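PDB 3RYS: adenosine deaminase 1 from Arthrobacter aurescens, which probably catalyses the zinc-dependent hydrolytic deamination of adenine to hypoxanthine, a step of purine salvage and nitrogen catabolism. Local coordinates for residues Arg195-Ala200 / Arg220-Ile225; Val15-Leu20 / Gly93-Ala98. All coordinates share one frame; numbering follows the deposited sequence.

Contact 1: residues Arg195-Ala200 / Arg220-Ile225. With ZN (zinc ion), chain C; ADE (adenine), chain D.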
loop_
_atom_site.group_PDB
_atom_site.type_symbol
_atom_site.label_atom_id
_atom_site.label_comp_id
_atom_site.label_asym_id
_atom_site.label_seq_id
_atom_site.Cartn_x
_atom_site.Cartn_y
_atom_site.Cartn_z
ATOM N N ARG A 195 -4.168 10.839 -10.585
ATOM C CA ARG A 195 -3.103 11.107 -9.631
ATOM C C ARG A 195 -2.020 10.041 -9.740
ATOM O O ARG A 195 -2.258 8.964 -10.285
ATOM C CB ARG A 195 -3.673 11.198 -8.216
ATOM C CG ARG A 195 -4.506 12.453 -8.014
ATOM C CD ARG A 195 -4.871 12.650 -6.563
ATOM N NE ARG A 195 -5.007 14.064 -6.221
ATOM C CZ ARG A 195 -3.983 14.861 -5.928
ATOM N NH1 ARG A 195 -2.745 14.389 -5.940
ATOM N NH2 ARG A 195 -4.192 16.134 -5.626
ATOM N N ARG A 196 -0.829 10.341 -9.239
ATOM C CA ARG A 196 0.318 9.475 -9.490
ATOM C C ARG A 196 1.105 9.106 -8.243
ATOM O O ARG A 196 1.480 9.972 -7.455
ATOM C CB ARG A 196 1.254 10.139 -10.495
ATOM C CG ARG A 196 0.708 10.202 -11.899
ATOM C CD ARG A 196 0.945 11.577 -12.480
ATOM N NE ARG A 196 -0.031 12.524 -11.952
ATOM C CZ ARG A 196 0.252 13.775 -11.609
ATOM N NH1 ARG A 196 1.491 14.235 -11.729
ATOM N NH2 ARG A 196 -0.705 14.560 -11.135
ATOM N N ILE A 197 1.351 7.811 -8.074
ATOM C CA ILE A 197 2.289 7.328 -7.068
ATOM C C ILE A 197 3.149 6.219 -7.669
ATOM O O ILE A 197 2.812 5.659 -8.711
ATOM C CB ILE A 197 1.576 6.797 -5.818
ATOM C CG1 ILE A 197 0.742 5.565 -6.171
ATOM C CG2 ILE A 197 0.710 7.875 -5.201
ATOM C CD1 ILE A 197 0.084 4.912 -4.976
ATOM N N ALA A 198 4.262 5.904 -7.016
ATOM C CA ALA A 198 5.143 4.856 -7.511
ATOM C C ALA A 198 6.037 4.299 -6.414
ATOM O O ALA A 198 6.517 5.037 -5.553
ATOM C CB ALA A 198 5.989 5.377 -8.668
ATOM N N HIS A 199 6.253 2.987 -6.453
ATOM C CA HIS A 199 7.222 2.345 -5.574
ATOM C C HIS A 199 8.628 2.766 -5.966
ATOM O O HIS A 199 9.004 2.687 -7.136
ATOM C CB HIS A 199 7.095 0.826 -5.655
ATOM C CG HIS A 199 5.945 0.278 -4.874
ATOM N ND1 HIS A 199 4.653 0.728 -5.036
ATOM C CD2 HIS A 199 5.894 -0.686 -3.924
ATOM C CE1 HIS A 199 3.854 0.066 -4.219
ATOM N NE2 HIS A 199 4.581 -0.800 -3.536
ATOM N N ALA A 200 9.399 3.223 -4.987
ATOM C CA ALA A 200 10.776 3.635 -5.233
ATOM C C ALA A 200 11.620 3.573 -3.963
ATOM O O ALA A 200 11.191 4.007 -2.895
ATOM C CB ALA A 200 10.817 5.039 -5.835
ATOM N N ARG A 220 3.534 11.036 -4.511
ATOM C CA ARG A 220 4.173 10.510 -3.309
ATOM C C ARG A 220 4.970 9.240 -3.589
ATOM O O ARG A 220 4.644 8.478 -4.495
ATOM C CB ARG A 220 3.181 10.328 -2.146
ATOM C CG ARG A 220 1.853 9.682 -2.491
ATOM C CD ARG A 220 0.995 9.492 -1.233
ATOM N NE ARG A 220 0.051 8.392 -1.397
ATOM C CZ ARG A 220 -1.267 8.535 -1.476
ATOM N NH1 ARG A 220 -1.822 9.731 -1.376
ATOM N NH2 ARG A 220 -2.036 7.470 -1.635
ATOM N N ILE A 221 6.036 9.043 -2.820
ATOM C CA ILE A 221 6.926 7.910 -3.014
ATOM C C ILE A 221 6.530 6.762 -2.096
ATOM O O ILE A 221 6.270 6.958 -0.904
ATOM C CB ILE A 221 8.395 8.292 -2.740
ATOM C CG1 ILE A 221 8.904 9.276 -3.798
ATOM C CG2 ILE A 221 9.272 7.053 -2.704
ATOM C CD1 ILE A 221 9.120 8.655 -5.155
ATOM N N ASP A 222 6.483 5.560 -2.654
ATOM C CA ASP A 222 6.115 4.389 -1.878
ATOM C C ASP A 222 7.358 3.635 -1.410
ATOM O O ASP A 222 8.211 3.253 -2.213
ATOM C CB ASP A 222 5.159 3.509 -2.684
ATOM C CG ASP A 222 3.849 4.224 -3.000
ATOM O OD1 ASP A 222 3.236 4.791 -2.068
ATOM O OD2 ASP A 222 3.435 4.226 -4.178
ATOM N N HIS A 223 7.447 3.444 -0.094
ATOM C CA HIS A 223 8.658 2.964 0.573
ATOM C C HIS A 223 9.681 4.101 0.728
ATOM O O HIS A 223 9.645 4.844 1.708
ATOM C CB HIS A 223 9.267 1.752 -0.144
ATOM C CG HIS A 223 8.453 0.501 -0.011
ATOM N ND1 HIS A 223 8.210 -0.104 1.204
ATOM C CD2 HIS A 223 7.832 -0.265 -0.941
ATOM C CE1 HIS A 223 7.465 -1.180 1.018
ATOM N NE2 HIS A 223 7.227 -1.304 -0.274
ATOM N N GLY A 224 10.586 4.229 -0.236
ATOM C CA GLY A 224 11.529 5.334 -0.258
ATOM C C GLY A 224 12.650 5.280 0.767
ATOM O O GLY A 224 13.402 6.239 0.911
ATOM N N ILE A 225 12.783 4.162 1.473
ATOM C CA ILE A 225 13.764 4.079 2.550
ATOM C C ILE A 225 15.219 4.165 2.078
ATOM O O ILE A 225 16.105 4.556 2.845
ATOM C CB ILE A 225 13.585 2.810 3.401
ATOM C CG1 ILE A 225 13.743 1.561 2.533
ATOM C CG2 ILE A 225 12.234 2.826 4.110
ATOM C CD1 ILE A 225 14.021 0.301 3.333
HETATM ZN ZN ZN C . 4.115 -2.066 -1.704
HETATM N N9 ADE D . 3.734 -5.684 -4.919
HETATM C C8 ADE D . 2.980 -5.787 -3.780
HETATM N N7 ADE D . 3.545 -5.268 -2.709
HETATM C C5 ADE D . 4.760 -4.795 -3.186
HETATM C C6 ADE D . 5.835 -4.134 -2.551
HETATM N N6 ADE D . 5.840 -3.836 -1.247
HETATM N N1 ADE D . 6.900 -3.796 -3.312
HETATM C C2 ADE D . 6.886 -4.101 -4.618
HETATM N N3 ADE D . 5.937 -4.717 -5.328
HETATM C C4 ADE D . 4.893 -5.042 -4.545
#
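The amide N of Asp-222 donates to Ala-198 O at 2.9 Å. Two residues further along, Ala-200 N donates back to Asp-222 O at 3.0 Å, which grips Asp-222 at both its N and its O. Ala-200 O then takes a weak, bent bond from Gly-224 N. On one face of the sheet the side chain of Asp-222 crosses that of His-199, and its CB lies over one face of the imidazole, 4.0 Å from the ring centroid, in a CH-pi contact. The Asp-222 carboxylate is turned 58° from that ring and hydrogen-bonds through OD1 to Thr-245. Strands 195-200 and 220-221 are neighbours in the TIM barrel of the adenosine deaminase family, joined through helix 206-214 as a beta-alpha-beta unit, and the residues at and just beyond their C-terminal ends line the active site. There His-199 NE2 binds the zinc ion at 2.3 Å, with His-19, His-21 and Asp-280 completing the protein ligands; adenine N6 also lies in the zinc coordination sphere, at 2.5 Å. His-223, its CG anti to the carbonyl carbon (chi1 -70°), brings NE2 to 3.0 Å from adenine N6, which meets the ring near its plane. An alanine here would remove the imidazole and would probably leave adenine N6 without its NE2 neighbour and open a gap beside His-199 CD2. Farther back, Arg-220 runs alongside Ile-197, whose CG2 lies 3.5 Å from Arg-220 CG and over one face of the guanidinium, and the arginine ends in a salt bridge to Glu-99.

Contact 2: residues Val15-Leu20 / Gly93-Ala98. With ZN (zinc ion), chain C.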
loop_
_atom_site.group_PDB
_atom_site.type_symbol
_atom_site.label_atom_id
_atom_site.label_comp_id
_atom_site.label_asym_id
_atom_site.label_seq_id
_atom_site.Cartn_x
_atom_site.Cartn_y
_atom_site.Cartn_z
ATOM N N VAL A 15 -5.762 6.961 11.559
ATOM C CA VAL A 15 -4.817 7.203 10.472
ATOM C C VAL A 15 -5.467 7.064 9.111
ATOM O O VAL A 15 -6.625 6.654 8.997
ATOM C CB VAL A 15 -3.634 6.207 10.499
ATOM C CG1 VAL A 15 -2.929 6.229 11.851
ATOM C CG2 VAL A 15 -4.120 4.801 10.156
ATOM N N ALA A 16 -4.701 7.406 8.081
ATOM C CA ALA A 16 -5.044 7.030 6.719
ATOM C C ALA A 16 -3.983 6.066 6.194
ATOM O O ALA A 16 -2.791 6.327 6.323
ATOM C CB ALA A 16 -5.137 8.254 5.838
ATOM N N GLU A 17 -4.405 4.943 5.625
ATOM C CA GLU A 17 -3.454 4.046 4.975
ATOM C C GLU A 17 -3.354 4.368 3.479
ATOM O O GLU A 17 -4.327 4.238 2.735
ATOM C CB GLU A 17 -3.813 2.575 5.212
ATOM C CG GLU A 17 -2.686 1.608 4.860
ATOM C CD GLU A 17 -2.848 0.232 5.500
ATOM O OE1 GLU A 17 -3.993 -0.159 5.807
ATOM O OE2 GLU A 17 -1.824 -0.457 5.697
ATOM N N LEU A 18 -2.170 4.804 3.058
ATOM C CA LEU A 18 -1.952 5.260 1.693
ATOM C C LEU A 18 -1.192 4.236 0.855
ATOM O O LEU A 18 -1.160 4.322 -0.374
ATOM C CB LEU A 18 -1.183 6.582 1.698
ATOM C CG LEU A 18 -1.775 7.730 2.515
ATOM C CD1 LEU A 18 -0.902 8.971 2.388
ATOM C CD2 LEU A 18 -3.201 8.019 2.080
ATOM N N HIS A 19 -0.572 3.276 1.530
ATOM C CA HIS A 19 0.232 2.256 0.868
ATOM C C HIS A 19 -0.280 0.873 1.263
ATOM O O HIS A 19 0.058 0.356 2.332
ATOM C CB HIS A 19 1.704 2.412 1.261
ATOM C CG HIS A 19 2.635 1.505 0.518
ATOM N ND1 HIS A 19 3.944 1.845 0.246
ATOM C CD2 HIS A 19 2.449 0.274 -0.010
ATOM C CE1 HIS A 19 4.526 0.859 -0.412
ATOM N NE2 HIS A 19 3.639 -0.105 -0.584
ATOM N N LEU A 20 -1.103 0.282 0.404
ATOM C CA LEU A 20 -1.703 -1.011 0.699
ATOM C C LEU A 20 -2.216 -1.721 -0.542
ATOM O O LEU A 20 -3.027 -1.175 -1.291
ATOM C CB LEU A 20 -2.846 -0.861 1.697
ATOM C CG LEU A 20 -3.586 -2.181 1.899
ATOM C CD1 LEU A 20 -3.685 -2.503 3.374
ATOM C CD2 LEU A 20 -4.959 -2.186 1.220
ATOM N N GLY A 93 -8.772 -1.306 13.244
ATOM C CA GLY A 93 -7.415 -0.936 13.599
ATOM C C GLY A 93 -7.155 0.556 13.556
ATOM O O GLY A 93 -6.025 1.003 13.769
ATOM N N GLY A 94 -8.192 1.336 13.266
ATOM C CA GLY A 94 -8.074 2.782 13.315
ATOM C C GLY A 94 -8.027 3.478 11.968
ATOM O O GLY A 94 -8.046 4.705 11.912
ATOM N N VAL A 95 -7.961 2.702 10.888
ATOM C CA VAL A 95 -7.921 3.266 9.538
ATOM C C VAL A 95 -9.209 4.035 9.227
ATOM O O VAL A 95 -10.296 3.458 9.169
ATOM C CB VAL A 95 -7.683 2.176 8.463
ATOM C CG1 VAL A 95 -7.627 2.792 7.072
ATOM C CG2 VAL A 95 -6.405 1.408 8.749
ATOM N N ARG A 96 -9.074 5.342 9.032
ATOM C CA ARG A 96 -10.219 6.215 8.798
ATOM C C ARG A 96 -10.386 6.487 7.307
ATOM O O ARG A 96 -11.477 6.808 6.830
ATOM C CB ARG A 96 -10.028 7.525 9.556
ATOM C CG ARG A 96 -10.037 7.349 11.055
ATOM C CD ARG A 96 -11.429 6.970 11.513
ATOM N NE ARG A 96 -12.359 8.068 11.289
ATOM C CZ ARG A 96 -13.628 7.915 10.930
ATOM N NH1 ARG A 96 -14.122 6.698 10.746
ATOM N NH2 ARG A 96 -14.401 8.980 10.746
ATOM N N HIS A 97 -9.285 6.339 6.581
ATOM C CA HIS A 97 -9.251 6.561 5.147
ATOM C C HIS A 97 -8.223 5.613 4.544
ATOM O O HIS A 97 -7.109 5.473 5.062
ATOM C CB HIS A 97 -8.875 8.012 4.853
ATOM C CG HIS A 97 -8.832 8.347 3.395
ATOM N ND1 HIS A 97 -7.666 8.324 2.658
ATOM C CD2 HIS A 97 -9.809 8.730 2.540
ATOM C CE1 HIS A 97 -7.929 8.672 1.412
ATOM N NE2 HIS A 97 -9.222 8.923 1.313
ATOM N N ALA A 98 -8.600 4.958 3.452
ATOM C CA ALA A 98 -7.740 3.962 2.836
ATOM C C ALA A 98 -7.619 4.198 1.340
ATOM O O ALA A 98 -8.623 4.233 0.628
ATOM C CB ALA A 98 -8.273 2.567 3.114
HETATM ZN ZN ZN C . 4.115 -2.066 -1.704
#
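Glu-17 and Val-95 meet obliquely where strand 15-17, the first of the parallel TIM-barrel strands, runs beside strand 95-102. From CB, the Glu-17 chain leaves with CG anti to the backbone N (chi1 -166°) and stays extended, which carries the carboxylate out on the face shared with Val-15 and Val-95. Its OE1 comes within 4.1 Å of Val-95 CG2 and is hydrogen-bonded to Tyr-86 OH, while OE2 bonds to Ser-279 OG; two hydroxyls thus hold the buried carboxylate. On the same face Val-15 CG2 and Val-95 CG2 pack 4.3 Å apart, with Val-289 of helix 289-300 against both valines. The other face carries Ala-16, whose CB lies near the plane of the His-97 ring, at its edge. Three backbone bonds join the segments. Gly-94, the positive-phi residue of the Schellman motif that follows helix 76-92, accepts from Val-15 N through its O; Arg-96 N donates to Val-15 O at 2.8 Å. His-19 binds the zinc ion through NE2, and its ND1 is hydrogen-bonded to Thr-245 OG1. The last bond runs from Glu-17 N to His-97 O, 2.8 Å long but bent to 139° at the hydrogen, and the same oxygen receives a CA-H contact from Ala-16.

Overall arrangement
Both contacts are buried, and each pairs neighbouring parallel strands of one barrel sheet, contact 2 at the first strand, 15-17, and contact 1 at strand 220-221, the sixth in order. Their centres lie about 16 Å apart, yet they meet at the zinc ion, to which each supplies a histidine: His-199 NE2 and His-19 NE2 are 3.2 Å apart. Thr-245 serves both, bonding Asp-222 in one and His-19 in the other. In contact 1 both imidazoles approach adenine and one of them binds the metal; in contact 2 only His-19 reaches the zinc, from beyond the paired residues, while His-97 packs at Ala-16 and the buried carboxylate of Glu-17 is held by hydroxyls.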